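Side-chain contacts in dicer Related Helicase (Caenorhabditis elegans, PDB 6M6Q), which probably hydrolyses ATP as an RNA-binding helicase of the RIG-I-like receptor family linked to RNA interference, this chain being its N-terminal domain: residues Y28-K33 with K132-A137; Y149-W154 with F221-H226; M197-H202 with L266-A271. All coordinates share one frame; numbering follows the deposited sequence.

Contact 1 (Y28-K33 with K132-A137)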
loop_
_atom_site.group_PDB
_atom_site.type_symbol
_atom_site.label_atom_id
_atom_site.label_comp_id
_atom_site.label_asym_id
_atom_site.label_seq_id
_atom_site.Cartn_x
_atom_site.Cartn_y
_atom_site.Cartn_z
ATOM N N TYR B 28 1.594 -10.753 -10.968
ATOM C CA TYR B 28 2.049 -12.147 -10.895
ATOM C C TYR B 28 3.582 -12.151 -10.859
ATOM O O TYR B 28 4.152 -12.784 -9.954
ATOM C CB TYR B 28 1.459 -12.986 -12.027
ATOM C CG TYR B 28 1.747 -14.458 -11.860
ATOM C CD1 TYR B 28 2.792 -15.070 -12.539
ATOM C CD2 TYR B 28 1.058 -15.210 -10.925
ATOM C CE1 TYR B 28 3.115 -16.394 -12.320
ATOM C CE2 TYR B 28 1.358 -16.543 -10.712
ATOM C CZ TYR B 28 2.394 -17.134 -11.407
ATOM O OH TYR B 28 2.672 -18.458 -11.210
ATOM N N PHE B 29 4.225 -11.385 -11.737
ATOM C CA PHE B 29 5.707 -11.259 -11.792
ATOM C C PHE B 29 6.242 -10.776 -10.435
ATOM O O PHE B 29 7.308 -11.245 -10.030
ATOM C CB PHE B 29 6.143 -10.314 -12.908
ATOM C CG PHE B 29 7.636 -10.154 -13.020
ATOM C CD1 PHE B 29 8.394 -11.051 -13.747
ATOM C CD2 PHE B 29 8.292 -9.120 -12.364
ATOM C CE1 PHE B 29 9.773 -10.915 -13.830
ATOM C CE2 PHE B 29 9.670 -8.986 -12.451
ATOM C CZ PHE B 29 10.406 -9.875 -13.196
ATOM N N ARG B 30 5.511 -9.877 -9.759
ATOM C CA ARG B 30 5.924 -9.231 -8.475
ATOM C C ARG B 30 5.820 -10.209 -7.298
ATOM O O ARG B 30 6.312 -9.854 -6.240
ATOM C CB ARG B 30 5.101 -7.964 -8.209
ATOM C CG ARG B 30 5.506 -6.798 -9.098
ATOM C CD ARG B 30 4.951 -5.482 -8.646
ATOM N NE ARG B 30 3.497 -5.414 -8.692
ATOM C CZ ARG B 30 2.781 -4.837 -9.673
ATOM N NH1 ARG B 30 3.382 -4.319 -10.735
ATOM N NH2 ARG B 30 1.462 -4.781 -9.578
ATOM N N LEU B 31 5.307 -11.430 -7.502
ATOM C CA LEU B 31 5.411 -12.532 -6.492
ATOM C C LEU B 31 6.853 -13.083 -6.489
ATOM O O LEU B 31 7.236 -13.720 -5.474
ATOM C CB LEU B 31 4.371 -13.624 -6.784
ATOM C CG LEU B 31 2.901 -13.186 -6.675
ATOM C CD1 LEU B 31 1.972 -14.162 -7.375
ATOM C CD2 LEU B 31 2.482 -13.033 -5.233
ATOM N N LEU B 32 7.662 -12.726 -7.502
ATOM C CA LEU B 32 9.126 -13.059 -7.596
ATOM C C LEU B 32 9.998 -11.840 -7.242
ATOM O O LEU B 32 11.201 -11.883 -7.542
ATOM C CB LEU B 32 9.475 -13.516 -9.025
ATOM C CG LEU B 32 9.020 -14.908 -9.436
ATOM C CD1 LEU B 32 9.093 -15.056 -10.946
ATOM C CD2 LEU B 32 9.862 -15.965 -8.758
ATOM N N LYS B 33 9.428 -10.774 -6.688
ATOM C CA LYS B 33 10.164 -9.506 -6.439
ATOM C C LYS B 33 11.373 -9.750 -5.511
ATOM O O LYS B 33 12.368 -9.062 -5.693
ATOM C CB LYS B 33 9.218 -8.432 -5.897
ATOM C CG LYS B 33 8.770 -8.577 -4.448
ATOM C CD LYS B 33 8.008 -7.348 -3.980
ATOM C CE LYS B 33 8.126 -7.095 -2.509
ATOM N NZ LYS B 33 7.026 -6.229 -2.037
ATOM N N LYS B 132 8.364 0.658 -18.176
ATOM C CA LYS B 132 9.761 0.694 -18.689
ATOM C C LYS B 132 10.640 -0.144 -17.767
ATOM O O LYS B 132 11.525 -0.851 -18.277
ATOM C CB LYS B 132 10.274 2.139 -18.783
ATOM C CG LYS B 132 9.354 3.118 -19.518
ATOM C CD LYS B 132 9.815 4.577 -19.488
ATOM C CE LYS B 132 9.700 5.232 -18.120
ATOM N NZ LYS B 132 8.298 5.577 -17.772
ATOM N N GLY B 133 10.394 -0.050 -16.461
ATOM C CA GLY B 133 11.134 -0.765 -15.406
ATOM C C GLY B 133 10.824 -2.249 -15.367
ATOM O O GLY B 133 11.731 -3.017 -15.086
ATOM N N LEU B 134 9.584 -2.639 -15.639
ATOM C CA LEU B 134 9.193 -4.069 -15.725
ATOM C C LEU B 134 9.833 -4.707 -16.953
ATOM O O LEU B 134 10.232 -5.867 -16.867
ATOM C CB LEU B 134 7.678 -4.178 -15.779
ATOM C CG LEU B 134 7.036 -4.609 -14.473
ATOM C CD1 LEU B 134 5.570 -4.244 -14.465
ATOM C CD2 LEU B 134 7.228 -6.100 -14.248
ATOM N N ARG B 135 9.929 -3.966 -18.046
ATOM C CA ARG B 135 10.613 -4.412 -19.281
ATOM C C ARG B 135 12.035 -4.817 -18.914
ATOM O O ARG B 135 12.450 -5.920 -19.309
ATOM C CB ARG B 135 10.593 -3.307 -20.348
ATOM C CG ARG B 135 9.227 -3.077 -20.979
ATOM C CD ARG B 135 8.944 -4.086 -22.056
ATOM N NE ARG B 135 7.584 -4.000 -22.555
ATOM C CZ ARG B 135 7.004 -4.925 -23.312
ATOM N NH1 ARG B 135 5.765 -4.745 -23.737
ATOM N NH2 ARG B 135 7.672 -6.019 -23.661
ATOM N N ILE B 136 12.742 -3.964 -18.177
ATOM C CA ILE B 136 14.160 -4.208 -17.811
ATOM C C ILE B 136 14.203 -5.434 -16.904
ATOM O O ILE B 136 15.089 -6.306 -17.126
ATOM C CB ILE B 136 14.799 -2.974 -17.164
ATOM C CG1 ILE B 136 14.666 -1.744 -18.064
ATOM C CG2 ILE B 136 16.253 -3.264 -16.818
ATOM C CD1 ILE B 136 15.151 -0.464 -17.437
ATOM N N ALA B 137 13.269 -5.521 -15.951
ATOM C CA ALA B 137 13.200 -6.614 -14.960
ATOM C C ALA B 137 12.903 -7.932 -15.676
ATOM O O ALA B 137 13.482 -8.949 -15.280
ATOM C CB ALA B 137 12.171 -6.303 -13.912
#
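Arg30 NH1, the guanidinium nitrogen that comes closest to Leu134 at 4.3 Å from its CD1, is itself held by the carbonyl oxygen of Leu128 and, more weakly, by that of Phe182. The same guanidinium forms a salt bridge from NE to Asp188 and a cation-pi contact with Phe129, so several independent partners fix its position while Leu134 merely brushes it obliquely. The apolar part of the contact rests on Phe29. Its CG stands anti to the backbone N (chi1 -180°), which sends the ring out from helix 25-29 toward helix 131-144. There one side of the ring is engaged atom by atom: Phe29 CD2 lies 3.7 Å from Leu134 CD2, and Phe29 CE2 lies 3.9 Å from Ala137 CB. At the end of the ring, Phe29 CZ comes to 3.8 Å from Ala137 O, a van der Waals approach to the backbone. The side chains of Phe29 and Leu134 run alongside one another with opposite headings, and the leucine methyl meets the ring obliquely. The leucine therefore divides its branches, CD2 going to the phenyl ring and CD1 to the guanidinium. The backbones stay well apart, with 8.9 Å between Phe29 CA and Leu134 CA, and it is side-chain length that closes the interval. On the 28-33 side the chain tightens after Phe29: Leu32 N bonds to Phe29 O at 3.0 Å, a 3-10 spacing, before helix 33-42 begins with Leu32 at its N-cap. All four touching residues are buried and 171 Å² is covered in total. The chemistry implies a division of labour: dispersion between Phe29, Leu134 and Ala137 joins the two segments, whereas the buried arginine is satisfied, and probably neutralised, by Asp188 and carbonyl groups outside them.

Contact 2 (Y149-W154 with F221-H226)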
loop_
_atom_site.group_PDB
_atom_site.type_symbol
_atom_site.label_atom_id
_atom_site.label_comp_id
_atom_site.label_asym_id
_atom_site.label_seq_id
_atom_site.Cartn_x
_atom_site.Cartn_y
_atom_site.Cartn_z
ATOM N N TYR B 149 11.877 -17.428 -16.073
ATOM C CA TYR B 149 11.231 -16.488 -17.036
ATOM C C TYR B 149 9.925 -17.105 -17.503
ATOM O O TYR B 149 8.876 -16.487 -17.312
ATOM C CB TYR B 149 12.148 -16.157 -18.215
ATOM C CG TYR B 149 11.485 -15.448 -19.373
ATOM C CD1 TYR B 149 11.124 -16.145 -20.519
ATOM C CD2 TYR B 149 11.272 -14.077 -19.361
ATOM C CE1 TYR B 149 10.532 -15.513 -21.603
ATOM C CE2 TYR B 149 10.684 -13.427 -20.439
ATOM C CZ TYR B 149 10.327 -14.149 -21.570
ATOM O OH TYR B 149 9.764 -13.526 -22.641
ATOM N N GLY B 150 9.994 -18.342 -17.993
ATOM C CA GLY B 150 8.829 -19.093 -18.485
ATOM C C GLY B 150 7.749 -19.215 -17.430
ATOM O O GLY B 150 6.566 -18.950 -17.746
ATOM N N TYR B 151 8.148 -19.584 -16.217
ATOM C CA TYR B 151 7.252 -19.870 -15.074
ATOM C C TYR B 151 6.471 -18.593 -14.711
ATOM O O TYR B 151 5.252 -18.696 -14.363
ATOM C CB TYR B 151 8.073 -20.428 -13.907
ATOM C CG TYR B 151 7.249 -21.027 -12.797
ATOM C CD1 TYR B 151 6.841 -22.349 -12.833
ATOM C CD2 TYR B 151 6.864 -20.261 -11.709
ATOM C CE1 TYR B 151 6.055 -22.894 -11.824
ATOM C CE2 TYR B 151 6.090 -20.793 -10.685
ATOM C CZ TYR B 151 5.688 -22.117 -10.739
ATOM O OH TYR B 151 4.907 -22.642 -9.749
ATOM N N SER B 152 7.124 -17.431 -14.846
ATOM C CA SER B 152 6.554 -16.090 -14.544
ATOM C C SER B 152 5.545 -15.680 -15.632
ATOM O O SER B 152 4.741 -14.744 -15.375
ATOM C CB SER B 152 7.651 -15.055 -14.377
ATOM O OG SER B 152 8.104 -14.567 -15.631
ATOM N N HIS B 153 5.558 -16.381 -16.777
ATOM C CA HIS B 153 4.728 -16.093 -17.979
ATOM C C HIS B 153 3.744 -17.251 -18.281
ATOM O O HIS B 153 3.034 -17.153 -19.299
ATOM C CB HIS B 153 5.646 -15.841 -19.174
ATOM C CG HIS B 153 6.276 -14.495 -19.190
ATOM N ND1 HIS B 153 5.557 -13.353 -19.443
ATOM C CD2 HIS B 153 7.568 -14.113 -19.070
ATOM C CE1 HIS B 153 6.378 -12.317 -19.441
ATOM N NE2 HIS B 153 7.611 -12.758 -19.229
ATOM N N TRP B 154 3.713 -18.307 -17.453
ATOM C CA TRP B 154 2.842 -19.511 -17.642
ATOM C C TRP B 154 3.196 -20.235 -18.970
ATOM O O TRP B 154 2.257 -20.558 -19.757
ATOM C CB TRP B 154 1.343 -19.137 -17.624
ATOM C CG TRP B 154 0.832 -18.436 -16.402
ATOM C CD1 TRP B 154 1.477 -18.244 -15.210
ATOM C CD2 TRP B 154 -0.497 -17.896 -16.228
ATOM N NE1 TRP B 154 0.652 -17.596 -14.325
ATOM C CE2 TRP B 154 -0.567 -17.375 -14.922
ATOM C CE3 TRP B 154 -1.617 -17.780 -17.055
ATOM C CZ2 TRP B 154 -1.713 -16.753 -14.429
ATOM C CZ3 TRP B 154 -2.750 -17.167 -16.567
ATOM C CH2 TRP B 154 -2.799 -16.674 -15.267
ATOM N N PHE B 221 9.844 -25.449 -1.455
ATOM C CA PHE B 221 11.078 -26.003 -0.825
ATOM C C PHE B 221 12.004 -26.674 -1.855
ATOM O O PHE B 221 13.204 -26.663 -1.635
ATOM C CB PHE B 221 10.734 -26.978 0.299
ATOM C CG PHE B 221 9.984 -26.368 1.450
ATOM C CD1 PHE B 221 10.635 -25.614 2.413
ATOM C CD2 PHE B 221 8.610 -26.543 1.567
ATOM C CE1 PHE B 221 9.923 -25.038 3.456
ATOM C CE2 PHE B 221 7.902 -25.974 2.621
ATOM C CZ PHE B 221 8.557 -25.217 3.556
ATOM N N ASN B 222 11.478 -27.341 -2.879
ATOM C CA ASN B 222 12.304 -28.286 -3.677
ATOM C C ASN B 222 12.576 -27.736 -5.079
ATOM O O ASN B 222 13.491 -28.272 -5.729
ATOM C CB ASN B 222 11.701 -29.690 -3.663
ATOM C CG ASN B 222 11.773 -30.308 -2.284
ATOM O OD1 ASN B 222 10.799 -30.878 -1.796
ATOM N ND2 ASN B 222 12.902 -30.121 -1.617
ATOM N N LYS B 223 11.860 -26.703 -5.533
ATOM C CA LYS B 223 12.192 -26.027 -6.823
ATOM C C LYS B 223 13.388 -25.098 -6.608
ATOM O O LYS B 223 13.264 -24.152 -5.823
ATOM C CB LYS B 223 11.002 -25.270 -7.405
ATOM C CG LYS B 223 11.170 -24.856 -8.855
ATOM C CD LYS B 223 10.686 -25.925 -9.831
ATOM C CE LYS B 223 11.166 -25.693 -11.250
ATOM N NZ LYS B 223 10.141 -24.995 -12.062
ATOM N N GLY B 224 14.505 -25.393 -7.279
ATOM C CA GLY B 224 15.821 -24.761 -7.070
ATOM C C GLY B 224 15.823 -23.272 -7.390
ATOM O O GLY B 224 16.568 -22.552 -6.734
ATOM N N ASN B 225 15.066 -22.823 -8.400
ATOM C CA ASN B 225 15.079 -21.393 -8.827
ATOM C C ASN B 225 13.987 -20.607 -8.071
ATOM O O ASN B 225 13.829 -19.424 -8.353
ATOM C CB ASN B 225 15.019 -21.232 -10.352
ATOM C CG ASN B 225 13.912 -22.006 -11.041
ATOM O OD1 ASN B 225 12.903 -22.366 -10.428
ATOM N ND2 ASN B 225 14.076 -22.233 -12.338
ATOM N N HIS B 226 13.296 -21.233 -7.118
ATOM C CA HIS B 226 12.373 -20.553 -6.165
ATOM C C HIS B 226 13.076 -20.368 -4.816
ATOM O O HIS B 226 12.368 -20.214 -3.786
ATOM C CB HIS B 226 11.082 -21.347 -6.021
ATOM C CG HIS B 226 10.270 -21.394 -7.263
ATOM N ND1 HIS B 226 9.030 -21.985 -7.288
ATOM C CD2 HIS B 226 10.465 -20.858 -8.490
ATOM C CE1 HIS B 226 8.513 -21.869 -8.489
ATOM N NE2 HIS B 226 9.372 -21.176 -9.248
#
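The backbones bearing Tyr151 and His226 stay apart, the nearest CA atoms being those of Tyr151 and Asn225 at 10.1 Å. Residues 149-152 form the last turn of a helix that closes in a Schellman motif, where Trp154 takes a positive phi of 62°. Residues 221-226 lead from the end of helix 210-221 into a loop, folded back by a bond from His226 N to Lys223 O of 3.2 Å. Across this interval the contact is T-shaped: His226 presents an edge to one face of Tyr151, with ring centroids 4.7 Å apart and planes at 63°. The edge is the CE1-NE2 side of the imidazole, and it sits off-centre, over the CD2-CE2 rim of the phenol; His226 CE1 is 3.4 Å from Tyr151 CE2, and His226 NE2 is 3.6 Å from Tyr151 CD2. The tyrosine ring swings out from its helix, on the side away from its own amide nitrogen (chi1 -168°), to receive that edge. Next to CE1 on the imidazole, ND1 is hydrogen-bonded to Glu219 O, and Lys223 CG packs over the centre of one imidazole face, 3.8 Å above the plane, so rotation of the ring is restrained twice. Beyond, Lys223 NZ approaches the phenol obliquely, 4.3 Å from Tyr151 CD1, but its main partner is Glu147, in a salt bridge. Replacing Tyr151 by an alanine would probably leave the CE1-NE2 edge of His226 without its aromatic partner and open a gap between helix 146-152 and the loop. The pair lies where three helical elements converge: Tyr151 also packs on Leu270, and His226 on Thr267, both of helix 262-271, while Leu148 of helix 146-152 touches the histidine and helix 210-221 supplies Glu219.

Contact 3 (M197-H202 with L266-A271)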
loop_
_atom_site.group_PDB
_atom_site.type_symbol
_atom_site.label_atom_id
_atom_site.label_comp_id
_atom_site.label_asym_id
_atom_site.label_seq_id
_atom_site.Cartn_x
_atom_site.Cartn_y
_atom_site.Cartn_z
ATOM N N MET B 197 3.334 -19.348 6.676
ATOM C CA MET B 197 3.623 -20.547 7.510
ATOM C C MET B 197 2.318 -21.112 8.086
ATOM O O MET B 197 2.139 -22.339 8.057
ATOM C CB MET B 197 4.585 -20.240 8.647
ATOM C CG MET B 197 5.506 -21.382 8.911
ATOM S SD MET B 197 6.404 -21.181 10.407
ATOM C CE MET B 197 7.776 -22.290 10.090
ATOM N N ILE B 198 1.448 -20.245 8.582
ATOM C CA ILE B 198 0.150 -20.619 9.215
ATOM C C ILE B 198 -0.817 -21.138 8.126
ATOM O O ILE B 198 -1.575 -22.079 8.403
ATOM C CB ILE B 198 -0.427 -19.423 10.000
ATOM C CG1 ILE B 198 0.606 -18.805 10.951
ATOM C CG2 ILE B 198 -1.694 -19.824 10.740
ATOM C CD1 ILE B 198 0.327 -17.358 11.307
ATOM N N ILE B 199 -0.741 -20.591 6.909
ATOM C CA ILE B 199 -1.565 -21.038 5.747
ATOM C C ILE B 199 -1.115 -22.461 5.355
ATOM O O ILE B 199 -1.991 -23.311 5.120
ATOM C CB ILE B 199 -1.472 -20.035 4.574
ATOM C CG1 ILE B 199 -1.804 -18.609 5.025
ATOM C CG2 ILE B 199 -2.358 -20.474 3.418
ATOM C CD1 ILE B 199 -1.299 -17.521 4.101
ATOM N N MET B 200 0.197 -22.724 5.328
ATOM C CA MET B 200 0.768 -24.039 4.916
ATOM C C MET B 200 0.329 -25.113 5.930
ATOM O O MET B 200 -0.080 -26.210 5.483
ATOM C CB MET B 200 2.301 -23.970 4.824
ATOM C CG MET B 200 2.988 -25.269 4.374
ATOM S SD MET B 200 3.187 -25.411 2.580
ATOM C CE MET B 200 1.560 -26.002 2.128
ATOM N N LYS B 201 0.325 -24.780 7.228
ATOM C CA LYS B 201 -0.044 -25.708 8.340
ATOM C C LYS B 201 -1.516 -26.129 8.201
ATOM O O LYS B 201 -1.791 -27.343 8.327
ATOM C CB LYS B 201 0.222 -25.045 9.697
ATOM C CG LYS B 201 -0.283 -25.809 10.920
ATOM C CD LYS B 201 0.203 -25.243 12.270
ATOM C CE LYS B 201 -0.276 -23.827 12.570
ATOM N NZ LYS B 201 -1.756 -23.735 12.711
ATOM N N HIS B 202 -2.423 -25.176 7.954
ATOM C CA HIS B 202 -3.892 -25.413 7.911
ATOM C C HIS B 202 -4.272 -26.153 6.628
ATOM O O HIS B 202 -5.211 -26.982 6.690
ATOM C CB HIS B 202 -4.678 -24.109 8.065
ATOM C CG HIS B 202 -4.735 -23.612 9.471
ATOM N ND1 HIS B 202 -4.233 -22.377 9.837
ATOM C CD2 HIS B 202 -5.205 -24.178 10.606
ATOM C CE1 HIS B 202 -4.415 -22.196 11.131
ATOM N NE2 HIS B 202 -5.015 -23.277 11.622
ATOM N N LEU B 266 5.164 -15.513 -0.769
ATOM C CA LEU B 266 4.865 -15.093 -2.161
ATOM C C LEU B 266 4.934 -16.311 -3.091
ATOM O O LEU B 266 4.072 -16.401 -4.018
ATOM C CB LEU B 266 5.848 -13.997 -2.590
ATOM C CG LEU B 266 5.745 -12.692 -1.800
ATOM C CD1 LEU B 266 6.587 -11.612 -2.441
ATOM C CD2 LEU B 266 4.302 -12.235 -1.662
ATOM N N THR B 267 5.859 -17.238 -2.823
ATOM C CA THR B 267 6.100 -18.426 -3.670
ATOM C C THR B 267 4.900 -19.365 -3.576
ATOM O O THR B 267 4.623 -20.024 -4.579
ATOM C CB THR B 267 7.430 -19.089 -3.316
ATOM O OG1 THR B 267 8.438 -18.104 -3.535
ATOM C CG2 THR B 267 7.741 -20.307 -4.152
ATOM N N MET B 268 4.147 -19.325 -2.473
ATOM C CA MET B 268 2.879 -20.104 -2.316
ATOM C C MET B 268 1.816 -19.580 -3.292
ATOM O O MET B 268 1.202 -20.405 -3.983
ATOM C CB MET B 268 2.316 -20.028 -0.897
ATOM C CG MET B 268 3.033 -20.892 0.078
ATOM S SD MET B 268 2.265 -20.767 1.691
ATOM C CE MET B 268 1.083 -22.101 1.609
ATOM N N PHE B 269 1.593 -18.269 -3.343
ATOM C CA PHE B 269 0.616 -17.626 -4.262
ATOM C C PHE B 269 1.077 -17.800 -5.713
ATOM O O PHE B 269 0.220 -17.989 -6.567
ATOM C CB PHE B 269 0.420 -16.154 -3.897
ATOM C CG PHE B 269 -0.428 -15.958 -2.671
ATOM C CD1 PHE B 269 0.143 -15.982 -1.409
ATOM C CD2 PHE B 269 -1.806 -15.825 -2.775
ATOM C CE1 PHE B 269 -0.637 -15.835 -0.275
ATOM C CE2 PHE B 269 -2.588 -15.694 -1.640
ATOM C CZ PHE B 269 -2.002 -15.689 -0.391
ATOM N N LEU B 270 2.394 -17.800 -5.947
ATOM C CA LEU B 270 3.006 -18.051 -7.276
ATOM C C LEU B 270 2.638 -19.461 -7.725
ATOM O O LEU B 270 2.219 -19.610 -8.860
ATOM C CB LEU B 270 4.528 -17.871 -7.185
ATOM C CG LEU B 270 5.302 -17.833 -8.505
ATOM C CD1 LEU B 270 5.110 -16.512 -9.202
ATOM C CD2 LEU B 270 6.786 -18.059 -8.289
ATOM N N ALA B 271 2.742 -20.438 -6.830
ATOM C CA ALA B 271 2.636 -21.887 -7.128
ATOM C C ALA B 271 1.187 -22.268 -7.449
ATOM O O ALA B 271 1.005 -23.312 -8.048
ATOM C CB ALA B 271 3.152 -22.683 -5.958
#
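Ile199 and Met200 of helix 196-204 pack on Met268 of helix 262-271, a helix-to-helix contact inside the all-helical N-terminal domain. The CA atoms of Met200 and Met268 are 8.5 Å apart, a spacing bridged by the methionine side chain. Met268 runs out extended through chi2 and bends only at chi3 (91°), which places its CE against the facing helix. That methyl does nearly all the touching: Met268 CE lies 3.8 Å from Met200 CA and 3.9 Å from Met200 CB, and its contact with Ile199 CG2 is longer, at 4.2 Å. Met200 curls at both chi2 and chi3, bringing its SD to 4.0 Å from Met268 CE; the two methionine chains meet at a slant. The contact is purely apolar and covers 181 Å². Helix 210-221 covers both methionines, Thr213 and Leu216 lying against Met200 and Val220 against Met268, while Asn303 of helix 301-310 meets Ile199. Met268 thus reaches across to helix 196-204 through its terminal methyl, under the cover of helix 210-221. Such apolar packing of short helices is consistent with the helical bundle of a caspase recruitment domain (CARD).

In the fold
From the N terminus, residues 28-33 open contact 1, which closes on 132-137 after 98 intervening residues, 60 of them helical. It is complete before contact 2 begins at 149-154, and helix 131-144 leads directly to helix 146-152. Contacts 2 and 3 then cross: 197-202 lies inside the loop closed by 221-226, while 266-271 lies beyond it, across the unmodelled residues 240-257. The centres of contacts 1 and 2 are about 14 Å apart, and those of contacts 2 and 3 about 15 Å. Helix 262-271 unites all three: Leu270 packs on Leu31 and Leu32, its carbonyl probably accepts a hydrogen bond from Tyr28, and the same helix also borders contact 2.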